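Local coordinates for uncharacterized protein (Parabacteroides merdae ATCC 43184, PDB 5BMT) that is of unknown function but has an immunoglobulin-like fold and a predicted OB domain of a lipoprotein family, at residues Q133-Q145 against R155-E167. Numbering follows the deposited sequence. Where two conformers were deposited one is given.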
ATOM      1  N   GLN A 133     -15.020 -14.456   0.442  1.00 22.10           N
ATOM      2  CA  GLN A 133     -13.767 -15.103   0.837  1.00 20.17           C
ATOM      3  C   GLN A 133     -12.956 -14.081   1.626  1.00 21.97           C
ATOM      4  O   GLN A 133     -12.981 -12.888   1.304  1.00 22.49           O
ATOM      5  CB  GLN A 133     -12.990 -15.564  -0.420  1.00 20.38           C
ATOM      6  CG  GLN A 133     -11.639 -16.249  -0.113  1.00 20.07           C
ATOM      7  CD  GLN A 133     -10.985 -16.746  -1.384  1.00 21.03           C
ATOM      8  OE1 GLN A 133     -11.626 -17.354  -2.255  1.00 20.19           O
ATOM      9  NE2 GLN A 133      -9.671 -16.589  -1.465  1.00 17.40           N
ATOM     10  N   LYS A 134     -12.237 -14.533   2.655  1.00 19.22           N
ATOM     11  CA  LYS A 134     -11.379 -13.638   3.412  1.00 18.30           C
ATOM     12  C   LYS A 134      -9.990 -14.242   3.466  1.00 18.75           C
ATOM     13  O   LYS A 134      -9.844 -15.441   3.705  1.00 19.67           O
ATOM     14  CB  LYS A 134     -11.915 -13.399   4.837  1.00 20.68           C
ATOM     15  CG  LYS A 134     -13.292 -12.717   4.882  1.00 34.37           C
ATOM     16  CD  LYS A 134     -13.187 -11.193   4.781  1.00 44.31           C
ATOM     17  CE  LYS A 134     -14.534 -10.521   4.682  1.00 56.28           C
ATOM     18  NZ  LYS A 134     -15.004 -10.461   3.277  1.00 64.16           N
ATOM     19  N   ASN A 135      -8.981 -13.398   3.257  1.00 16.62           N
ATOM     20  CA  ASN A 135      -7.590 -13.813   3.297  1.00 16.26           C
ATOM     21  C   ASN A 135      -6.841 -13.030   4.338  1.00 18.59           C
ATOM     22  O   ASN A 135      -7.244 -11.903   4.674  1.00 18.63           O
ATOM     23  CB  ASN A 135      -6.910 -13.546   1.947  1.00 15.98           C
ATOM     24  CG  ASN A 135      -7.612 -14.074   0.735  1.00 17.68           C
ATOM     25  OD1 ASN A 135      -8.311 -15.083   0.786  1.00 19.03           O
ATOM     26  ND2 ASN A 135      -7.276 -13.522  -0.415  1.00 19.18           N
ATOM     27  N   THR A 136      -5.710 -13.574   4.787  1.00 15.65           N
ATOM     28  CA  THR A 136      -4.745 -12.829   5.586  1.00 15.69           C
ATOM     29  C   THR A 136      -3.416 -12.936   4.854  1.00 16.22           C
ATOM     30  O   THR A 136      -3.240 -13.803   3.974  1.00 18.20           O
ATOM     31  CB  THR A 136      -4.665 -13.200   7.056  1.00 22.49           C
ATOM     32  OG1 THR A 136      -4.400 -14.586   7.161  1.00 26.16           O
ATOM     33  CG2 THR A 136      -5.921 -12.725   7.824  1.00 26.56           C
ATOM     34  N   TYR A 137      -2.509 -12.042   5.189  1.00 14.35           N
ATOM     35  CA  TYR A 137      -1.282 -11.894   4.437  1.00 13.97           C
ATOM     36  C   TYR A 137      -0.059 -11.812   5.287  1.00 17.13           C
ATOM     37  O   TYR A 137      -0.111 -11.509   6.475  1.00 17.25           O
ATOM     38  CB  TYR A 137      -1.363 -10.573   3.613  1.00 13.20           C
ATOM     39  CG  TYR A 137      -2.496 -10.588   2.605  1.00 12.91           C
ATOM     40  CD1 TYR A 137      -2.306 -11.100   1.324  1.00 14.35           C
ATOM     41  CD2 TYR A 137      -3.777 -10.132   2.948  1.00 13.51           C
ATOM     42  CE1 TYR A 137      -3.360 -11.190   0.417  1.00 14.00           C
ATOM     43  CE2 TYR A 137      -4.842 -10.224   2.049  1.00 14.50           C
ATOM     44  CZ  TYR A 137      -4.623 -10.745   0.781  1.00 14.86           C
ATOM     45  OH  TYR A 137      -5.666 -10.859  -0.119  1.00 15.60           O
ATOM     46  N   ILE A 138       1.076 -12.072   4.641  1.00 14.84           N
ATOM     47  CA  ILE A 138       2.366 -11.884   5.236  1.00 15.35           C
ATOM     48  C   ILE A 138       3.231 -11.185   4.199  1.00 16.53           C
ATOM     49  O   ILE A 138       3.398 -11.685   3.074  1.00 15.82           O
ATOM     50  CB  ILE A 138       3.025 -13.204   5.783  1.00 19.62           C
ATOM     51  CG1 ILE A 138       4.490 -12.988   6.204  1.00 22.63           C
ATOM     52  CG2 ILE A 138       2.961 -14.355   4.784  1.00 19.87           C
ATOM     53  CD1 ILE A 138       4.612 -12.493   7.458  1.00 34.45           C
HETATM   54  N   MSE A 139       3.752 -10.022   4.565  1.00 14.10           N
HETATM   55  CA  MSE A 139       4.694  -9.269   3.750  0.65 12.50           C
HETATM   56  C   MSE A 139       6.029  -9.399   4.447  1.00 16.56           C
HETATM   57  O   MSE A 139       6.144  -9.021   5.614  1.00 16.57           O
HETATM   58  CB  MSE A 139       4.255  -7.802   3.595  0.65 13.27           C
HETATM   59  CG  MSE A 139       5.203  -6.996   2.728  0.65 15.64           C
HETATM   60 SE   MSE A 139       5.050  -7.357   0.832  0.49 18.61          SE
HETATM   61  CE  MSE A 139       4.247  -5.718   0.205  0.65 16.53           C
ATOM     62  N   SER A 140       7.011  -9.981   3.770  1.00 15.73           N
ATOM     63  CA  SER A 140       8.281 -10.192   4.419  1.00 16.17           C
ATOM     64  C   SER A 140       9.428  -9.748   3.550  1.00 21.21           C
ATOM     65  O   SER A 140       9.270  -9.568   2.341  1.00 20.34           O
ATOM     66  CB  SER A 140       8.427 -11.674   4.782  1.00 19.02           C
ATOM     67  OG  SER A 140       8.343 -12.520   3.640  1.00 22.98           O
HETATM   68  N   MSE A 141      10.614  -9.788   4.109  0.50 18.33           N
HETATM   69  CA  MSE A 141      11.796  -9.523   3.319  0.50 17.62           C
HETATM   70  C   MSE A 141      13.008  -9.904   4.102  0.50 22.87           C
HETATM   71  O   MSE A 141      12.944 -10.058   5.327  0.50 22.42           O
HETATM   72  CB  MSE A 141      11.892  -8.063   2.821  0.50 18.77           C
HETATM   73  CG  MSE A 141      11.680  -7.010   3.889  0.50 24.17           C
HETATM   74 SE   MSE A 141      12.744  -5.462   3.439  0.38 29.49          SE
HETATM   75  CE  MSE A 141      14.249  -6.104   3.948  0.50 23.28           C
ATOM     76  N   ASP A 142      14.103 -10.098   3.376  0.50 21.43           N
ATOM     77  CA  ASP A 142      15.391 -10.406   3.946  0.50 22.26           C
ATOM     78  C   ASP A 142      16.145  -9.087   4.091  0.50 26.90           C
ATOM     79  O   ASP A 142      16.544  -8.509   3.083  0.50 27.17           O
ATOM     80  CB  ASP A 142      16.124 -11.419   3.042  0.50 24.65           C
ATOM     81  CG  ASP A 142      17.570 -11.691   3.412  0.50 36.85           C
ATOM     82  OD1 ASP A 142      17.939 -11.463   4.591  0.50 35.80           O
ATOM     83  OD2 ASP A 142      18.333 -12.149   2.526  0.50 45.33           O
ATOM     84  N   SER A 143      16.293  -8.583   5.333  1.00 24.52           N
ATOM     85  CA  SER A 143      17.038  -7.344   5.635  1.00 25.90           C
ATOM     86  C   SER A 143      18.553  -7.439   5.320  1.00 32.72           C
ATOM     87  O   SER A 143      19.227  -6.409   5.292  1.00 34.78           O
ATOM     88  CB  SER A 143      16.835  -6.945   7.092  1.00 27.06           C
ATOM     89  OG  SER A 143      17.452  -7.848   7.993  1.00 33.53           O
ATOM     90  N   ASN A 144      19.081  -8.647   5.073  1.00 29.94           N
ATOM     91  CA  ASN A 144      20.502  -8.843   4.737  1.00 30.13           C
ATOM     92  C   ASN A 144      20.731  -8.881   3.217  1.00 34.09           C
ATOM     93  O   ASN A 144      21.877  -8.991   2.783  1.00 34.21           O
ATOM     94  CB  ASN A 144      21.041 -10.139   5.361  1.00 31.48           C
ATOM     95  CG  ASN A 144      21.115 -10.113   6.866  1.00 54.10           C
ATOM     96  OD1 ASN A 144      21.252  -9.061   7.491  1.00 42.43           O
ATOM     97  ND2 ASN A 144      21.085 -11.287   7.474  1.00 54.59           N
ATOM     98  N   GLN A 145      19.647  -8.822   2.419  1.00 31.59           N
ATOM     99  CA  GLN A 145      19.713  -8.878   0.959  1.00 31.25           C
ATOM    100  C   GLN A 145      20.474  -7.716   0.379  1.00 31.77           C
ATOM    101  O   GLN A 145      20.401  -6.594   0.873  1.00 31.37           O
ATOM    102  CB  GLN A 145      18.294  -8.910   0.319  1.00 31.51           C
ATOM    103  CG  GLN A 145      17.619  -7.527   0.178  1.00 31.00           C
ATOM    104  CD  GLN A 145      16.256  -7.582  -0.457  1.00 32.88           C
ATOM    105  OE1 GLN A 145      16.108  -7.336  -1.640  1.00 22.87           O
ATOM    106  NE2 GLN A 145      15.235  -7.886   0.320  1.00 38.41           N
ATOM    107  N   ARG A 155      19.858  -1.359  -8.225  1.00 22.21           N
ATOM    108  CA  ARG A 155      19.640  -1.427  -6.775  1.00 20.18           C
ATOM    109  C   ARG A 155      18.156  -1.576  -6.419  1.00 20.89           C
ATOM    110  O   ARG A 155      17.620  -0.814  -5.616  1.00 21.82           O
ATOM    111  CB  ARG A 155      20.255  -0.182  -6.064  1.00 20.77           C
ATOM    112  CG  ARG A 155      21.761  -0.061  -6.368  1.00 24.04           C
ATOM    113  CD  ARG A 155      22.461   1.032  -5.562  1.00 25.27           C
ATOM    114  NE  ARG A 155      22.402   0.777  -4.122  1.00 25.30           N
ATOM    115  CZ  ARG A 155      23.241   0.008  -3.435  1.00 31.33           C
ATOM    116  NH1 ARG A 155      24.255  -0.603  -4.050  1.00 30.58           N
ATOM    117  NH2 ARG A 155      23.070  -0.166  -2.132  1.00 28.78           N
ATOM    118  N   VAL A 156      17.519  -2.604  -6.970  1.00 18.90           N
ATOM    119  CA  VAL A 156      16.114  -2.885  -6.656  1.00 17.05           C
ATOM    120  C   VAL A 156      16.048  -3.916  -5.514  1.00 19.09           C
ATOM    121  O   VAL A 156      16.695  -4.979  -5.591  1.00 19.39           O
ATOM    122  CB  VAL A 156      15.401  -3.420  -7.917  1.00 19.95           C
ATOM    123  CG1 VAL A 156      13.941  -3.770  -7.613  1.00 19.16           C
ATOM    124  CG2 VAL A 156      15.493  -2.429  -9.080  1.00 19.65           C
ATOM    125  N   TYR A 157      15.273  -3.605  -4.466  1.00 16.45           N
ATOM    126  CA  TYR A 157      15.046  -4.508  -3.337  1.00 15.07           C
ATOM    127  C   TYR A 157      13.820  -5.333  -3.618  1.00 19.11           C
ATOM    128  O   TYR A 157      12.914  -4.873  -4.313  1.00 18.29           O
ATOM    129  CB  TYR A 157      14.831  -3.699  -2.040  1.00 15.67           C
ATOM    130  CG  TYR A 157      16.104  -3.063  -1.531  1.00 16.54           C
ATOM    131  CD1 TYR A 157      16.951  -3.752  -0.666  1.00 17.05           C
ATOM    132  CD2 TYR A 157      16.466  -1.771  -1.912  1.00 17.89           C
ATOM    133  CE1 TYR A 157      18.125  -3.168  -0.186  1.00 19.56           C
ATOM    134  CE2 TYR A 157      17.636  -1.174  -1.434  1.00 19.11           C
ATOM    135  CZ  TYR A 157      18.459  -1.879  -0.570  1.00 22.64           C
ATOM    136  OH  TYR A 157      19.601  -1.301  -0.077  1.00 21.71           O
ATOM    137  N   THR A 158      13.772  -6.541  -3.079  1.00 17.61           N
ATOM    138  CA  THR A 158      12.596  -7.379  -3.312  1.00 16.75           C
ATOM    139  C   THR A 158      11.920  -7.728  -1.985  1.00 19.50           C
ATOM    140  O   THR A 158      12.575  -8.222  -1.051  1.00 20.97           O
ATOM    141  CB  THR A 158      13.001  -8.665  -4.067  1.00 21.62           C
ATOM    142  OG1 THR A 158      13.487  -8.313  -5.360  1.00 22.78           O
ATOM    143  CG2 THR A 158      11.819  -9.640  -4.246  1.00 21.78           C
ATOM    144  N   LEU A 159      10.618  -7.417  -1.909  1.00 15.13           N
ATOM    145  CA  LEU A 159       9.750  -7.784  -0.795  0.70 15.25           C
ATOM    146  C   LEU A 159       8.931  -8.985  -1.260  1.00 16.23           C
ATOM    147  O   LEU A 159       8.846  -9.220  -2.473  1.00 17.58           O
ATOM    148  CB  LEU A 159       8.831  -6.610  -0.424  0.70 16.02           C
ATOM    149  CG  LEU A 159       9.422  -5.501   0.447  0.70 20.82           C
ATOM    150  CD1 LEU A 159      10.555  -4.750  -0.255  0.70 21.62           C
ATOM    151  CD2 LEU A 159       8.341  -4.512   0.843  0.70 21.00           C
ATOM    152  N   CYS A 160       8.372  -9.747  -0.331  1.00 14.50           N
ATOM    153  CA  CYS A 160       7.575 -10.894  -0.710  0.70 14.23           C
ATOM    154  C   CYS A 160       6.194 -10.829  -0.079  1.00 17.94           C
ATOM    155  O   CYS A 160       6.063 -10.586   1.115  1.00 17.27           O
ATOM    156  CB  CYS A 160       8.288 -12.179  -0.322  0.70 15.87           C
ATOM    157  SG  CYS A 160       7.322 -13.661  -0.658  0.70 20.00           S
ATOM    158  N   LEU A 161       5.147 -11.069  -0.896  1.00 14.18           N
ATOM    159  CA  LEU A 161       3.776 -11.076  -0.387  1.00 13.35           C
ATOM    160  C   LEU A 161       3.198 -12.461  -0.569  1.00 14.82           C
ATOM    161  O   LEU A 161       3.225 -13.010  -1.691  1.00 16.47           O
ATOM    162  CB  LEU A 161       2.878 -10.056  -1.085  1.00 13.94           C
ATOM    163  CG  LEU A 161       1.431  -9.989  -0.548  1.00 17.57           C
ATOM    164  CD1 LEU A 161       1.379  -9.489   0.893  1.00 17.33           C
ATOM    165  CD2 LEU A 161       0.584  -9.089  -1.418  1.00 22.17           C
ATOM    166  N   ARG A 162       2.729 -13.053   0.548  1.00 13.23           N
ATOM    167  CA  ARG A 162       2.057 -14.334   0.520  1.00 13.40           C
ATOM    168  C   ARG A 162       0.714 -14.229   1.226  1.00 15.65           C
ATOM    169  O   ARG A 162       0.504 -13.323   2.048  1.00 14.94           O
ATOM    170  CB  ARG A 162       2.950 -15.436   1.096  1.00 14.86           C
ATOM    171  CG  ARG A 162       4.133 -15.605   0.122  1.00 19.95           C
ATOM    172  CD  ARG A 162       5.272 -16.440   0.610  1.00 18.42           C
ATOM    173  NE  ARG A 162       4.912 -17.851   0.641  1.00 19.29           N
ATOM    174  CZ  ARG A 162       5.763 -18.823   0.954  1.00 24.43           C
ATOM    175  NH1 ARG A 162       7.036 -18.544   1.205  1.00 19.67           N
ATOM    176  NH2 ARG A 162       5.361 -20.083   0.965  1.00 20.05           N
ATOM    177  N   ALA A 163      -0.204 -15.104   0.854  1.00 15.48           N
ATOM    178  CA  ALA A 163      -1.575 -15.072   1.364  1.00 15.04           C
ATOM    179  C   ALA A 163      -2.028 -16.421   1.862  1.00 17.06           C
ATOM    180  O   ALA A 163      -1.678 -17.443   1.255  1.00 17.28           O
ATOM    181  CB  ALA A 163      -2.520 -14.638   0.257  1.00 16.70           C
ATOM    182  N   GLN A 164      -2.880 -16.397   2.886  1.00 15.64           N
ATOM    183  CA  GLN A 164      -3.544 -17.603   3.393  1.00 15.33           C
ATOM    184  C   GLN A 164      -5.038 -17.377   3.370  1.00 18.57           C
ATOM    185  O   GLN A 164      -5.491 -16.287   3.729  1.00 18.06           O
ATOM    186  CB  GLN A 164      -3.115 -17.958   4.826  1.00 16.98           C
ATOM    187  CG  GLN A 164      -1.652 -18.389   4.948  1.00 19.74           C
ATOM    188  CD  GLN A 164      -1.271 -18.512   6.407  1.00 30.16           C
ATOM    189  OE1 GLN A 164      -1.154 -17.518   7.128  1.00 25.37           O
ATOM    190  NE2 GLN A 164      -1.085 -19.737   6.883  1.00 24.25           N
ATOM    191  N   LYS A 165      -5.811 -18.397   2.973  1.00 17.39           N
ATOM    192  CA  LYS A 165      -7.266 -18.278   3.022  1.00 18.06           C
ATOM    193  C   LYS A 165      -7.711 -18.428   4.480  1.00 20.40           C
ATOM    194  O   LYS A 165      -7.280 -19.383   5.145  1.00 22.35           O
ATOM    195  CB  LYS A 165      -7.941 -19.336   2.124  1.00 19.52           C
ATOM    196  CG  LYS A 165      -9.410 -19.015   1.809  1.00 21.63           C
ATOM    197  CD  LYS A 165     -10.149 -20.184   1.128  1.00 27.95           C
ATOM    198  CE  LYS A 165      -9.580 -20.591  -0.203  1.00 34.82           C
ATOM    199  NZ  LYS A 165     -10.385 -21.692  -0.813  1.00 34.67           N
ATOM    200  N   ARG A 166      -8.545 -17.488   4.972  1.00 19.03           N
ATOM    201  CA  ARG A 166      -9.045 -17.585   6.352  0.70 19.69           C
ATOM    202  C   ARG A 166     -10.535 -17.939   6.393  1.00 24.64           C
ATOM    203  O   ARG A 166     -10.961 -18.613   7.340  1.00 25.44           O
ATOM    204  CB  ARG A 166      -8.780 -16.300   7.141  0.70 20.52           C
ATOM    205  CG  ARG A 166      -7.291 -15.937   7.252  0.70 21.44           C
ATOM    206  CD  ARG A 166      -6.441 -16.851   8.154  0.70 21.68           C
ATOM    207  NE  ARG A 166      -6.831 -16.781   9.566  0.70 19.49           N
ATOM    208  CZ  ARG A 166      -6.380 -15.883  10.437  0.70 27.89           C
ATOM    209  NH1 ARG A 166      -5.486 -14.976  10.064  0.70 21.59           N
ATOM    210  NH2 ARG A 166      -6.773 -15.923  11.705  0.70 22.32           N
ATOM    211  N   GLU A 167     -11.325 -17.517   5.390  1.00 21.92           N
ATOM    212  CA  GLU A 167     -12.760 -17.857   5.275  1.00 22.21           C
ATOM    213  C   GLU A 167     -13.015 -18.260   3.841  1.00 24.53           C
ATOM    214  O   GLU A 167     -12.573 -17.561   2.930  1.00 20.88           O
ATOM    215  CB  GLU A 167     -13.677 -16.698   5.696  1.00 23.79           C
ATOM    216  CG  GLU A 167     -13.586 -16.320   7.170  1.00 31.57           C
ATOM    217  CD  GLU A 167     -14.349 -15.081   7.608  1.00 60.50           C
ATOM    218  OE1 GLU A 167     -15.515 -14.910   7.185  1.00 49.41           O
ATOM    219  OE2 GLU A 167     -13.795 -14.305   8.421  1.00 62.37           O
TER
HETATM  220  O   HOH W   1     -12.586 -19.916  -1.459  1.00 28.96           O
HETATM  221  O   HOH W   2      -1.700 -14.902   7.152  1.00 30.63           O
HETATM  222  O   HOH W   3      13.361 -10.243   0.560  1.00 31.46           O
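Q133 lays its aliphatic CG across K165 CG at about a right angle, and water 1 joins its OE1 to K165 NZ, which also pairs with E168. From here strands 134-140 and 156-167 run antiparallel in the main sheet of this immunoglobulin-like protein, beginning at a classic beta bulge: K134 O takes both R166 N (2.7 Å) and E167 N. The side chains of K134 and E167 lie side by side, K134 CG against the carboxylate carbon CD, as long chains can at an exposed end. Next, the N135 amide uses both ends, as asparagine can: OD1 accepts from Q133 NE2 in its carbonyl plane, and ND2 donates to Y137 OH, which D179 also binds. T136 suits a partly exposed place because its hydroxyl serves two partners: R166 NH1, in one of two conformers, donates to T136 OG1 at 3.1 Å within the guanidinium plane, and water 2 links OG1 to Q164 OE1, while Q164 NE2 bonds D99 O. The Y137 ring is set down beside A163, whose small CB fits against CE1 at 3.6 Å, and strand 118-126 packs on the ring through P124 and F126. I138 CG2 lies alongside R162 CB, leaving the guanidinium to E101. On the buried face, selenomethionine M139, in one of two conformers, makes an apolar contact from SE to L161 CB. The backbone bonds of S140 with C160 finish the regular pairing. Closing the type I turn D142-Q145, Q145 stands in for a strand with its amide: chi1 of 82° and an extended chi2 carry OE1 to T158 N (2.9 Å) and NE2 to T158 O (3.0 Å). With an alanine here, T158 N would probably lose this acceptor and the turn its side-chain tie to the neighbouring strand. Q145 N and Q145 NE2 meet D142 O from opposite faces of its carbonyl plane, the distance from Q145 NE2 to D142 O being 3.1 Å.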